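Local coordinates for 231aa long hypothetical protein-L-isoaspartate O-methyltransferase (Sulfolobus tokodaii, PDB 1VBF) that probably repairs damaged proteins by transferring a methyl group from S-adenosyl-L-methionine to the L-isoaspartyl residues that arise in them by spontaneous decomposition, at residues 28-33 / 45-50; 65-70 / 135-140; 125-130 / 197-202. All blocks are in the same frame, centred on the assembly; numbering follows the deposited sequence.

In the fold
The three contacts join parts of one PCMT chain, whose seven-stranded mixed sheet is that of the Rossmann-like AdoMet-dependent methyltransferase fold. Contact 1 closes first along the chain and packs loop 28-33 on strand 45-48 of a two-stranded sheet, next to helix 102-109; its centre is about 26 Å from that of contact 2 and about 24 Å from that of contact 3. Contacts 2 and 3 alternate in sequence, with centres about 19 Å apart, and meet directly: Tyr135 OH is 2.7 Å from Tyr129 O, a probable hydrogen bond. Contact 2, on sheet strand 135-140, is internal to the methyltransferase fold, while contacts 1 and 3 also take part in oligomer assembly, each reaching a different subunit.

Contact 1. Residues 28-33 / 45-50; sequences FLPENL and LPILPG
A small antiparallel hairpin, strands 45-48 and 51-53, carries one half of this contact, and its first strand carries a classic beta bulge in which Ile47 and Leu48 both face the first residue of the returning strand. The other half is the loop 28-33, which lays three apolar side chains against the strand. Leu33 does most of the work. With CG anti to its carbonyl carbon (chi1 -64°), the side chain reaches across and slides past Leu45 in the opposite direction, so that its methyl CD1 settles 3.6 Å from Leu45 CB. The same methyl lies 3.8 Å from Ile47 CD1 and also touches the carbonyl oxygen of Pro46, while the other branch, Leu33 CD2, approaches the proline ring at Pro46 CD across 4.2 Å. Two right-angled crossings complete the apolar surface: Leu29 CD2 meets Leu45 CD1 at 3.9 Å, tip to tip, and Pro30 CD meets Ile47 CD1 at 4.2 Å. Ile47 CD1 therefore sits against both Pro30 and Leu33. Polar groups enter by way of a water, which donates a hydrogen bond to Pro46 O at 2.6 Å and weakly accepts one from Asn32 ND2 at 3.4 Å. That amide nitrogen also donates to Ile47 O of the second subunit, so the loop belongs to a subunit interface as well as to the interior. Within the fold, Leu45 pairs through its backbone with Thr53 of the second hairpin strand. Helix 102-109 closes the arrangement from within the same chain, Tyr107 packing on Pro30 and Met104 on Ile47, and Tyr107 OH is hydrogen-bonded to Phe28 O.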
loop_
_atom_site.group_PDB
_atom_site.type_symbol
_atom_site.label_atom_id
_atom_site.label_comp_id
_atom_site.label_asym_id
_atom_site.label_seq_id
_atom_site.Cartn_x
_atom_site.Cartn_y
_atom_site.Cartn_z
ATOM N N PHE B 28 7.935 -38.308 13.794
ATOM C CA PHE B 28 6.631 -37.794 13.463
ATOM C C PHE B 28 6.698 -36.997 12.187
ATOM O O PHE B 28 5.674 -36.522 11.701
ATOM C CB PHE B 28 6.105 -36.914 14.570
ATOM C CG PHE B 28 6.038 -37.584 15.894
ATOM C CD1 PHE B 28 7.199 -37.834 16.614
ATOM C CD2 PHE B 28 4.807 -37.907 16.462
ATOM C CE1 PHE B 28 7.138 -38.396 17.888
ATOM C CE2 PHE B 28 4.735 -38.469 17.733
ATOM C CZ PHE B 28 5.909 -38.708 18.453
ATOM N N LEU B 29 7.904 -36.850 11.645
ATOM C CA LEU B 29 8.106 -36.106 10.404
ATOM C C LEU B 29 8.224 -37.020 9.188
ATOM O O LEU B 29 8.804 -38.104 9.283
ATOM C CB LEU B 29 9.362 -35.243 10.522
ATOM C CG LEU B 29 9.296 -34.060 11.492
ATOM C CD1 LEU B 29 10.694 -33.503 11.703
ATOM C CD2 LEU B 29 8.355 -32.969 10.958
ATOM N N PRO B 30 7.683 -36.593 8.030
ATOM C CA PRO B 30 7.731 -37.377 6.784
ATOM C C PRO B 30 9.188 -37.558 6.354
ATOM O O PRO B 30 10.095 -36.991 6.967
ATOM C CB PRO B 30 6.967 -36.509 5.773
ATOM C CG PRO B 30 6.189 -35.567 6.605
ATOM C CD PRO B 30 7.071 -35.281 7.786
ATOM N N GLU B 31 9.402 -38.324 5.291
ATOM C CA GLU B 31 10.738 -38.587 4.764
ATOM C C GLU B 31 11.443 -37.301 4.316
ATOM O O GLU B 31 12.576 -37.007 4.719
ATOM C CB GLU B 31 10.607 -39.556 3.584
ATOM C CG GLU B 31 11.894 -39.894 2.829
ATOM C CD GLU B 31 12.970 -40.473 3.735
ATOM O OE1 GLU B 31 12.610 -40.980 4.834
ATOM O OE2 GLU B 31 14.166 -40.423 3.339
ATOM N N ASN B 32 10.758 -36.548 3.467
ATOM C CA ASN B 32 11.266 -35.288 2.914
ATOM C C ASN B 32 11.791 -34.285 3.956
ATOM O O ASN B 32 12.667 -33.486 3.655
ATOM C CB ASN B 32 10.152 -34.630 2.081
ATOM C CG ASN B 32 8.829 -34.519 2.856
ATOM O OD1 ASN B 32 8.239 -35.529 3.252
ATOM N ND2 ASN B 32 8.378 -33.296 3.088
ATOM N N LEU B 33 11.268 -34.346 5.175
ATOM C CA LEU B 33 11.647 -33.410 6.230
ATOM C C LEU B 33 12.513 -33.978 7.358
ATOM O O LEU B 33 12.701 -33.334 8.390
ATOM C CB LEU B 33 10.382 -32.812 6.852
ATOM C CG LEU B 33 9.466 -31.944 5.991
ATOM C CD1 LEU B 33 8.221 -31.595 6.765
ATOM C CD2 LEU B 33 10.195 -30.684 5.597
ATOM N N LEU B 45 7.345 -26.274 9.180
ATOM C CA LEU B 45 7.471 -27.288 8.142
ATOM C C LEU B 45 6.148 -27.626 7.433
ATOM O O LEU B 45 5.081 -27.729 8.058
ATOM C CB LEU B 45 8.131 -28.547 8.745
ATOM C CG LEU B 45 9.286 -28.214 9.718
ATOM C CD1 LEU B 45 9.885 -29.476 10.348
ATOM C CD2 LEU B 45 10.349 -27.418 8.981
ATOM N N PRO B 46 6.208 -27.791 6.107
ATOM C CA PRO B 46 5.072 -28.111 5.243
ATOM C C PRO B 46 4.636 -29.548 5.411
ATOM O O PRO B 46 5.441 -30.460 5.248
ATOM C CB PRO B 46 5.627 -27.881 3.840
ATOM C CG PRO B 46 6.831 -27.036 4.054
ATOM C CD PRO B 46 7.415 -27.580 5.305
ATOM N N ILE B 47 3.361 -29.751 5.720
ATOM C CA ILE B 47 2.821 -31.093 5.891
ATOM C C ILE B 47 1.671 -31.335 4.919
ATOM O O ILE B 47 1.594 -32.370 4.267
ATOM C CB ILE B 47 2.312 -31.289 7.303
ATOM C CG1 ILE B 47 3.442 -31.003 8.295
ATOM C CG2 ILE B 47 1.773 -32.703 7.454
ATOM C CD1 ILE B 47 4.629 -31.901 8.106
ATOM N N LEU B 48 0.775 -30.363 4.831
ATOM C CA LEU B 48 -0.361 -30.443 3.930
ATOM C C LEU B 48 -0.573 -29.084 3.276
ATOM O O LEU B 48 -0.157 -28.065 3.816
ATOM C CB LEU B 48 -1.624 -30.829 4.708
ATOM C CG LEU B 48 -1.808 -32.299 5.117
ATOM C CD1 LEU B 48 -3.155 -32.474 5.829
ATOM C CD2 LEU B 48 -1.751 -33.187 3.868
ATOM N N PRO B 49 -1.224 -29.047 2.101
ATOM C CA PRO B 49 -1.450 -27.755 1.454
ATOM C C PRO B 49 -2.139 -26.808 2.438
ATOM O O PRO B 49 -3.211 -27.102 2.946
ATOM C CB PRO B 49 -2.343 -28.124 0.281
ATOM C CG PRO B 49 -1.879 -29.496 -0.073
ATOM C CD PRO B 49 -1.767 -30.143 1.277
ATOM N N GLY B 50 -1.497 -25.685 2.729
ATOM C CA GLY B 50 -2.059 -24.728 3.657
ATOM C C GLY B 50 -1.790 -25.035 5.115
ATOM O O GLY B 50 -2.138 -24.217 5.978
HETATM O O HOH W 1 5.279 -31.935 3.173
#

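Contact 2. Residues 65-70 / 135-140; sequences ELDLHK and YDRVVV
In the Rossmann-like methyltransferase fold, strand 135-140 runs parallel to strand 73-77 in the central sheet, and here it receives the loop that leads from helix 56-65 into that neighbouring strand. The polar part is centred on Arg137. Its chain, bent at chi2 and chi3, turns NH1 onto the loop, where NH1 forms a salt bridge with Asp67 OD2 at 3.0 Å; the bond is nearly straight (168°), with the carboxylate and guanidinium planes 31° apart. Arg137 NH1 also donates to Leu66 O at 2.7 Å; both NH1 and this oxygen are crowded in the model, so both bonds of NH1 are less precisely placed. Asp67, which leaves the helical conformation with positive phi, has CG anti to its backbone N, directing the carboxylate to the arginine. The apolar part consists of Leu66 and Leu68. Leu66 CD2 lies alongside the aliphatic stem of Arg137, sliding past it in the opposite direction. Leu68 CD2 adds a contact of 4.1 Å with Arg137 CG. A bond to the preceding residue helps fix the guanidinium: Arg137 NE donates to Asp136 O at 3.0 Å, the oxygen lying in the guanidinium plane while NE stands 63° above the carbonyl plane.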
loop_
_atom_site.group_PDB
_atom_site.type_symbol
_atom_site.label_atom_id
_atom_site.label_comp_id
_atom_site.label_asym_id
_atom_site.label_seq_id
_atom_site.Cartn_x
_atom_site.Cartn_y
_atom_site.Cartn_z
ATOM N N GLU B 65 6.073 -22.531 28.498
ATOM C CA GLU B 65 5.276 -21.488 29.130
ATOM C C GLU B 65 3.937 -22.002 29.651
ATOM O O GLU B 65 3.273 -21.307 30.428
ATOM C CB GLU B 65 5.023 -20.365 28.129
ATOM C CG GLU B 65 6.215 -19.458 27.869
ATOM C CD GLU B 65 6.494 -18.528 29.038
ATOM O OE1 GLU B 65 5.560 -17.845 29.501
ATOM O OE2 GLU B 65 7.650 -18.474 29.499
ATOM N N LEU B 66 3.548 -23.206 29.215
ATOM C CA LEU B 66 2.277 -23.831 29.598
ATOM C C LEU B 66 2.275 -24.345 31.030
ATOM O O LEU B 66 1.208 -24.648 31.594
ATOM C CB LEU B 66 1.960 -24.995 28.660
ATOM C CG LEU B 66 0.604 -25.095 27.931
ATOM C CD1 LEU B 66 0.449 -26.524 27.464
ATOM C CD2 LEU B 66 -0.579 -24.717 28.811
ATOM N N ASP B 67 3.474 -24.462 31.606
ATOM C CA ASP B 67 3.643 -24.935 32.974
ATOM C C ASP B 67 3.013 -26.318 33.114
ATOM O O ASP B 67 2.021 -26.519 33.806
ATOM C CB ASP B 67 3.027 -23.919 33.950
ATOM C CG ASP B 67 3.214 -24.305 35.430
ATOM O OD1 ASP B 67 4.334 -24.722 35.829
ATOM O OD2 ASP B 67 2.234 -24.171 36.206
ATOM N N LEU B 68 3.618 -27.284 32.444
ATOM C CA LEU B 68 3.134 -28.642 32.472
ATOM C C LEU B 68 3.759 -29.480 33.586
ATOM O O LEU B 68 4.971 -29.444 33.791
ATOM C CB LEU B 68 3.426 -29.288 31.129
ATOM C CG LEU B 68 2.706 -28.712 29.910
ATOM C CD1 LEU B 68 3.307 -29.296 28.618
ATOM C CD2 LEU B 68 1.210 -29.011 30.033
ATOM N N HIS B 69 2.930 -30.222 34.321
ATOM C CA HIS B 69 3.426 -31.112 35.371
ATOM C C HIS B 69 2.545 -32.358 35.581
ATOM O O HIS B 69 1.480 -32.488 34.976
ATOM C CB HIS B 69 3.665 -30.351 36.697
ATOM C CG HIS B 69 2.493 -29.555 37.186
ATOM N ND1 HIS B 69 1.356 -30.137 37.696
ATOM C CD2 HIS B 69 2.299 -28.213 37.265
ATOM C CE1 HIS B 69 0.503 -29.193 38.073
ATOM N NE2 HIS B 69 1.054 -28.019 37.822
ATOM N N LYS B 70 3.019 -33.288 36.411
ATOM C CA LYS B 70 2.315 -34.540 36.719
ATOM C C LYS B 70 0.840 -34.362 36.993
ATOM O O LYS B 70 0.421 -33.370 37.575
ATOM C CB LYS B 70 2.885 -35.208 37.973
ATOM C CG LYS B 70 4.391 -35.389 38.055
ATOM C CD LYS B 70 4.792 -35.811 39.481
ATOM C CE LYS B 70 6.313 -35.907 39.651
ATOM N NZ LYS B 70 6.702 -36.239 41.062
ATOM N N TYR B 135 -10.216 -28.901 32.213
ATOM C CA TYR B 135 -8.831 -29.051 31.768
ATOM C C TYR B 135 -7.935 -28.167 32.615
ATOM O O TYR B 135 -8.374 -27.146 33.153
ATOM C CB TYR B 135 -8.647 -28.660 30.300
ATOM C CG TYR B 135 -9.386 -29.535 29.330
ATOM C CD1 TYR B 135 -10.562 -29.105 28.728
ATOM C CD2 TYR B 135 -8.952 -30.823 29.067
ATOM C CE1 TYR B 135 -11.284 -29.941 27.892
ATOM C CE2 TYR B 135 -9.673 -31.669 28.234
ATOM C CZ TYR B 135 -10.832 -31.222 27.645
ATOM O OH TYR B 135 -11.489 -32.057 26.778
ATOM N N ASP B 136 -6.677 -28.568 32.746
ATOM C CA ASP B 136 -5.713 -27.792 33.514
ATOM C C ASP B 136 -5.019 -26.806 32.592
ATOM O O ASP B 136 -4.720 -25.685 32.982
ATOM C CB ASP B 136 -4.663 -28.715 34.147
ATOM C CG ASP B 136 -5.225 -29.530 35.305
ATOM O OD1 ASP B 136 -5.287 -28.975 36.432
ATOM O OD2 ASP B 136 -5.614 -30.710 35.074
ATOM N N ARG B 137 -4.801 -27.229 31.355
ATOM C CA ARG B 137 -4.106 -26.421 30.379
ATOM C C ARG B 137 -4.717 -26.623 29.001
ATOM O O ARG B 137 -5.346 -27.655 28.730
ATOM C CB ARG B 137 -2.637 -26.863 30.311
ATOM C CG ARG B 137 -1.900 -26.951 31.633
ATOM C CD ARG B 137 -1.457 -25.597 32.109
ATOM N NE ARG B 137 -1.818 -25.373 33.500
ATOM C CZ ARG B 137 -0.936 -25.133 34.454
ATOM N NH1 ARG B 137 0.341 -25.095 34.130
ATOM N NH2 ARG B 137 -1.327 -24.920 35.705
ATOM N N VAL B 138 -4.497 -25.637 28.129
ATOM C CA VAL B 138 -4.947 -25.691 26.750
ATOM C C VAL B 138 -3.916 -25.002 25.851
ATOM O O VAL B 138 -3.437 -23.914 26.166
ATOM C CB VAL B 138 -6.282 -24.980 26.555
ATOM C CG1 VAL B 138 -6.639 -25.019 25.092
ATOM C CG2 VAL B 138 -7.355 -25.626 27.394
ATOM N N VAL B 139 -3.558 -25.642 24.743
ATOM C CA VAL B 139 -2.611 -25.069 23.793
ATOM C C VAL B 139 -3.303 -25.063 22.453
ATOM O O VAL B 139 -3.917 -26.058 22.082
ATOM C CB VAL B 139 -1.393 -25.945 23.573
ATOM C CG1 VAL B 139 -0.192 -25.084 23.165
ATOM C CG2 VAL B 139 -1.142 -26.766 24.775
ATOM N N VAL B 140 -3.195 -23.973 21.702
ATOM C CA VAL B 140 -3.831 -23.927 20.385
ATOM C C VAL B 140 -2.704 -23.686 19.405
ATOM O O VAL B 140 -1.873 -22.857 19.673
ATOM C CB VAL B 140 -4.880 -22.790 20.338
ATOM C CG1 VAL B 140 -5.794 -22.955 19.119
ATOM C CG2 VAL B 140 -5.687 -22.804 21.630
#

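Contact 3. Residues 125-130 / 197-202; sequences GTLGYE and GGLYGF
A type I beta turn from Gly198 to Gly201 rests on the short 3-10 segment 125-127 that follows strand 118-122. Thr126, pointing toward the turn, is central. Its methyl CG2 comes in at the edge of the Tyr200 ring, in the ring plane and beside CD2, and the two side chains cross at about a right angle; the same methyl lies 4.0 Å from Leu199 CB. Leu127 extends the apolar surface with CD2, which is 4.1 Å from Leu199 CD1 and 4.3 Å from the ring edge at Tyr200 CE2. The turn is closed by Gly201 N donating to Gly198 O at 2.7 Å. Asp124 joins the two loops, one carboxylate oxygen accepting from Thr126 N and the other from Leu199 N. Tyr200 also packs on Cys149 of the third subunit, a residue that forms an interchain disulfide. A glycine at Thr126 would probably loosen the seating of the turn, since the methyl that meets both Tyr200 and Leu199 would be gone. Direct contact between the two segments is thus carried mainly by methyl groups, a ring edge and the backbone of the turn, while a polar link is supplied by the carboxylate of Asp124.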
loop_
_atom_site.group_PDB
_atom_site.type_symbol
_atom_site.label_atom_id
_atom_site.label_comp_id
_atom_site.label_asym_id
_atom_site.label_seq_id
_atom_site.Cartn_x
_atom_site.Cartn_y
_atom_site.Cartn_z
ATOM N N GLY B 125 -12.017 -27.960 16.454
ATOM C CA GLY B 125 -11.274 -27.594 17.647
ATOM C C GLY B 125 -11.776 -26.333 18.324
ATOM O O GLY B 125 -11.540 -26.110 19.511
ATOM N N THR B 126 -12.462 -25.499 17.556
ATOM C CA THR B 126 -13.033 -24.257 18.054
ATOM C C THR B 126 -14.045 -24.539 19.171
ATOM O O THR B 126 -14.361 -23.672 19.991
ATOM C CB THR B 126 -13.676 -23.533 16.877
ATOM O OG1 THR B 126 -12.712 -22.647 16.305
ATOM C CG2 THR B 126 -14.912 -22.791 17.282
ATOM N N LEU B 127 -14.529 -25.775 19.206
ATOM C CA LEU B 127 -15.491 -26.183 20.216
ATOM C C LEU B 127 -14.758 -26.748 21.423
ATOM O O LEU B 127 -15.358 -26.995 22.476
ATOM C CB LEU B 127 -16.422 -27.252 19.646
ATOM C CG LEU B 127 -17.129 -26.789 18.370
ATOM C CD1 LEU B 127 -17.856 -27.946 17.707
ATOM C CD2 LEU B 127 -18.082 -25.648 18.719
ATOM N N GLY B 128 -13.452 -26.927 21.280
ATOM C CA GLY B 128 -12.703 -27.513 22.367
ATOM C C GLY B 128 -13.256 -28.912 22.487
ATOM O O GLY B 128 -13.536 -29.534 21.465
ATOM N N TYR B 129 -13.426 -29.402 23.713
ATOM C CA TYR B 129 -13.966 -30.740 23.950
ATOM C C TYR B 129 -14.634 -30.833 25.317
ATOM O O TYR B 129 -14.022 -31.179 26.322
ATOM C CB TYR B 129 -12.880 -31.807 23.847
ATOM C CG TYR B 129 -13.456 -33.181 23.619
ATOM C CD1 TYR B 129 -14.179 -33.465 22.463
ATOM C CD2 TYR B 129 -13.318 -34.191 24.574
ATOM C CE1 TYR B 129 -14.749 -34.707 22.261
ATOM C CE2 TYR B 129 -13.890 -35.448 24.378
ATOM C CZ TYR B 129 -14.605 -35.697 23.221
ATOM O OH TYR B 129 -15.197 -36.915 23.028
ATOM N N GLU B 130 -15.921 -30.508 25.292
ATOM C CA GLU B 130 -16.813 -30.480 26.448
ATOM C C GLU B 130 -16.695 -31.671 27.371
ATOM O O GLU B 130 -16.488 -31.547 28.558
ATOM C CB GLU B 130 -18.279 -30.417 25.981
ATOM C CG GLU B 130 -18.989 -29.096 26.219
ATOM C CD GLU B 130 -18.849 -28.621 27.646
ATOM O OE1 GLU B 130 -19.279 -29.365 28.560
ATOM O OE2 GLU B 130 -18.309 -27.503 27.848
ATOM N N GLY B 197 -9.863 -23.027 11.800
ATOM C CA GLY B 197 -11.131 -23.091 11.107
ATOM C C GLY B 197 -12.222 -23.547 12.042
ATOM O O GLY B 197 -11.933 -24.082 13.104
ATOM N N GLY B 198 -13.477 -23.325 11.679
ATOM C CA GLY B 198 -14.532 -23.767 12.562
ATOM C C GLY B 198 -15.512 -22.683 12.940
ATOM O O GLY B 198 -15.344 -21.518 12.583
ATOM N N LEU B 199 -16.542 -23.094 13.673
ATOM C CA LEU B 199 -17.608 -22.215 14.112
ATOM C C LEU B 199 -17.103 -20.850 14.574
ATOM O O LEU B 199 -17.609 -19.819 14.135
ATOM C CB LEU B 199 -18.383 -22.883 15.254
ATOM C CG LEU B 199 -19.908 -22.766 15.316
ATOM C CD1 LEU B 199 -20.339 -22.898 16.759
ATOM C CD2 LEU B 199 -20.384 -21.437 14.780
ATOM N N TYR B 200 -16.110 -20.843 15.463
ATOM C CA TYR B 200 -15.572 -19.587 15.980
ATOM C C TYR B 200 -14.260 -19.216 15.319
ATOM O O TYR B 200 -13.398 -18.578 15.924
ATOM C CB TYR B 200 -15.424 -19.667 17.498
ATOM C CG TYR B 200 -16.754 -19.892 18.182
ATOM C CD1 TYR B 200 -17.664 -18.851 18.341
ATOM C CD2 TYR B 200 -17.150 -21.165 18.588
ATOM C CE1 TYR B 200 -18.942 -19.075 18.878
ATOM C CE2 TYR B 200 -18.419 -21.400 19.122
ATOM C CZ TYR B 200 -19.313 -20.351 19.259
ATOM O OH TYR B 200 -20.584 -20.574 19.740
ATOM N N GLY B 201 -14.149 -19.617 14.055
ATOM C CA GLY B 201 -12.987 -19.331 13.239
ATOM C C GLY B 201 -13.185 -18.045 12.447
ATOM O O GLY B 201 -13.872 -17.147 12.907
ATOM N N PHE B 202 -12.616 -17.935 11.253
ATOM C CA PHE B 202 -12.772 -16.704 10.519
ATOM C C PHE B 202 -13.924 -16.748 9.546
ATOM O O PHE B 202 -14.175 -17.775 8.923
ATOM C CB PHE B 202 -11.469 -16.342 9.801
ATOM C CG PHE B 202 -10.330 -16.060 10.734
ATOM C CD1 PHE B 202 -9.629 -17.104 11.333
ATOM C CD2 PHE B 202 -10.002 -14.755 11.075
ATOM C CE1 PHE B 202 -8.633 -16.857 12.258
ATOM C CE2 PHE B 202 -9.005 -14.484 12.002
ATOM C CZ PHE B 202 -8.317 -15.540 12.597
#